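Local coordinates for glucose dehydrogenase (Haloferax mediterranei, PDB 2B5W) that catalyses the zinc-dependent oxidation of D-glucose and other aldose sugars with NADP(+) or NAD(+) as electron acceptor, preferring NADP(+), and works as a homodimer, at the interface of chains A and B. Coordinates in Å, arbitrary orientation; residue numbers count along the deposited sequence, not the author numbering. Chains: chain A/B, glucose dehydrogenase.

The interface of chains A and B. Residues chain A 103, 106, 160-161, 164; chain B 165, 168-169, 295.
B:Phe169 turns one ring face to A:Met106, and its CD1 also meets A:His161. From CB outward, the first contact is with A:Gln103: CB lies 3.5 Å from NE2, the amide nitrogen. The amide is turned about 50° from the phenyl plane. CG is the first ring carbon under the A:Met106 methyl. CD1 also reaches CE1 of the A:His161 imidazole, at 3.6 Å; the two side chains cross at about a right angle. CD2 lies near the A:Gln103 amide. CE1, CE2 and CZ complete the ring below the methyl. That methyl, CE, sits over the ring centre, 3.5 Å from the centroid, in a CH-pi contact. A:Met106 gets it there by bending at chi2 (-63°) and chi3 (-62°). The same CE packs 3.6 Å from CB of B:Asn295, and SD passes near the B:Asn295 amide.

B:Ala168, the preceding residue, packs on helix 149-164 of chain A, which carries both A:Glu160 and A:His161. Its CB stands over the face of the A:His161 ring, 3.8 Å from the centroid. It also touches CG of A:Glu160, at 3.9 Å. Replacing B:Phe169 by alanine would probably leave the A:Met106 methyl without its aromatic face and A:His161 CE1 without the ring carbon it packs on, opening a gap in the interface. B:Ser165 and A:Ala164 lie at the margin. The contacts described are mainly van der Waals and CH-pi packing. With their twins across the two-fold axis, they contribute to holding the homodimer together.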
ATOM      1  N   GLN A 103      -4.615  16.061 -11.778  1.00 20.37           N
ATOM      2  CA  GLN A 103      -4.713  15.159 -10.616  1.00 19.04           C
ATOM      3  C   GLN A 103      -4.799  15.944  -9.312  1.00 16.86           C
ATOM      4  O   GLN A 103      -4.049  15.737  -8.362  1.00 19.17           O
ATOM      5  CB  GLN A 103      -3.597  14.086 -10.607  1.00 21.49           C
ATOM      6  CG  GLN A 103      -2.160  14.642 -10.643  1.00 23.73           C
ATOM      7  CD  GLN A 103      -1.083  13.553 -10.636  1.00 28.44           C
ATOM      8  OE1 GLN A 103       0.026  13.769 -10.143  1.00 32.20           O
ATOM      9  NE2 GLN A 103      -1.413  12.389 -11.182  1.00 23.07           N
ATOM     10  N   MET A 106      -4.774  14.433  -5.791  1.00 17.10           N
ATOM     11  CA  MET A 106      -3.520  14.044  -5.150  1.00 18.02           C
ATOM     12  C   MET A 106      -2.817  15.253  -4.485  1.00 15.57           C
ATOM     13  O   MET A 106      -1.740  15.122  -3.928  1.00 18.45           O
ATOM     14  CB  MET A 106      -2.547  13.394  -6.153  1.00 18.76           C
ATOM     15  CG  MET A 106      -3.173  12.236  -6.972  1.00 17.39           C
ATOM     16  SD  MET A 106      -3.703  10.823  -5.928  1.00 18.29           S
ATOM     17  CE  MET A 106      -2.139  10.290  -5.192  1.00 20.50           C
ATOM     18  N   GLU A 160      -9.361   2.088  -7.386  1.00 17.67           N
ATOM     19  CA  GLU A 160      -8.303   2.201  -8.410  1.00 18.10           C
ATOM     20  C   GLU A 160      -6.904   2.088  -7.772  1.00 15.73           C
ATOM     21  O   GLU A 160      -6.040   1.335  -8.259  1.00 16.76           O
ATOM     22  CB  GLU A 160      -8.422   3.515  -9.164  1.00 18.45           C
ATOM     23  CG  GLU A 160      -7.508   3.580 -10.387  1.00 21.73           C
ATOM     24  CD  GLU A 160      -7.506   4.921 -11.104  1.00 28.67           C
ATOM     25  OE1 GLU A 160      -7.625   5.978 -10.451  1.00 27.01           O
ATOM     26  OE2 GLU A 160      -7.240   4.895 -12.322  1.00 32.62           O
ATOM     27  N   HIS A 161      -6.664   2.850  -6.716  1.00 15.30           N
ATOM     28  CA  HIS A 161      -5.355   2.863  -6.085  1.00 16.07           C
ATOM     29  C   HIS A 161      -5.058   1.591  -5.293  1.00 16.51           C
ATOM     30  O   HIS A 161      -3.970   1.052  -5.371  1.00 16.76           O
ATOM     31  CB  HIS A 161      -5.174   4.094  -5.204  1.00 16.75           C
ATOM     32  CG  HIS A 161      -5.078   5.362  -5.976  1.00 17.40           C
ATOM     33  ND1 HIS A 161      -3.904   6.088  -6.052  1.00 23.80           N
ATOM     34  CD2 HIS A 161      -5.998   6.064  -6.675  1.00 17.27           C
ATOM     35  CE1 HIS A 161      -4.103   7.153  -6.817  1.00 28.27           C
ATOM     36  NE2 HIS A 161      -5.373   7.176  -7.188  1.00 18.25           N
ATOM     37  N   ALA A 164      -4.376  -1.028  -7.810  1.00 16.91           N
ATOM     38  CA  ALA A 164      -3.067  -0.784  -8.421  1.00 17.57           C
ATOM     39  C   ALA A 164      -1.959  -1.408  -7.584  1.00 16.99           C
ATOM     40  O   ALA A 164      -0.962  -1.936  -8.136  1.00 18.23           O
ATOM     41  CB  ALA A 164      -2.815   0.718  -8.619  1.00 18.45           C
TER
ATOM     42  N   SER B 165       1.914   0.341  -6.447  1.00 16.43           N
ATOM     43  CA  SER B 165       0.931   1.054  -5.642  1.00 14.54           C
ATOM     44  C   SER B 165       0.732   2.497  -6.037  1.00 16.30           C
ATOM     45  O   SER B 165      -0.291   3.077  -5.645  1.00 16.89           O
ATOM     46  CB  SER B 165       1.243   0.991  -4.142  1.00 18.17           C
ATOM     47  OG  SER B 165       2.247   1.945  -3.786  1.00 18.18           O
ATOM     48  N   ALA B 168      -1.456   4.391 -10.378  1.00 18.08           N
ATOM     49  CA  ALA B 168      -2.736   4.984 -10.769  1.00 19.84           C
ATOM     50  C   ALA B 168      -2.652   6.501 -10.968  1.00 23.88           C
ATOM     51  O   ALA B 168      -3.610   7.118 -11.438  1.00 24.49           O
ATOM     52  CB  ALA B 168      -3.838   4.607  -9.781  1.00 20.51           C
ATOM     53  N   PHE B 169      -1.527   7.104 -10.616  1.00 20.40           N
ATOM     54  CA  PHE B 169      -1.325   8.545 -10.828  1.00 16.79           C
ATOM     55  C   PHE B 169       0.089   8.793 -11.385  1.00 21.24           C
ATOM     56  O   PHE B 169       0.885   7.884 -11.543  0.50 10.96           O
ATOM     57  CB  PHE B 169      -1.662   9.341  -9.567  1.00 21.45           C
ATOM     58  CG  PHE B 169      -0.671   9.188  -8.454  1.00 18.54           C
ATOM     59  CD1 PHE B 169      -0.666   8.033  -7.673  1.00 16.38           C
ATOM     60  CD2 PHE B 169       0.244  10.212  -8.161  1.00 20.21           C
ATOM     61  CE1 PHE B 169       0.259   7.882  -6.623  1.00 16.52           C
ATOM     62  CE2 PHE B 169       1.133  10.076  -7.120  1.00 18.37           C
ATOM     63  CZ  PHE B 169       1.169   8.917  -6.361  1.00 16.88           C
ATOM     64  N   ASN B 295      -2.883  10.440   0.726  1.00 15.88           N
ATOM     65  CA  ASN B 295      -2.842   9.407  -0.296  1.00 15.41           C
ATOM     66  C   ASN B 295      -1.553   8.593  -0.238  1.00 15.80           C
ATOM     67  O   ASN B 295      -0.894   8.414  -1.279  1.00 17.37           O
ATOM     68  CB  ASN B 295      -2.932  10.023  -1.715  1.00 16.81           C
ATOM     69  CG  ASN B 295      -4.220  10.825  -1.989  1.00 19.21           C
ATOM     70  OD1 ASN B 295      -4.206  12.103  -2.035  1.00 21.43           O
ATOM     71  ND2 ASN B 295      -5.289  10.123  -2.238  1.00 14.29           N
TER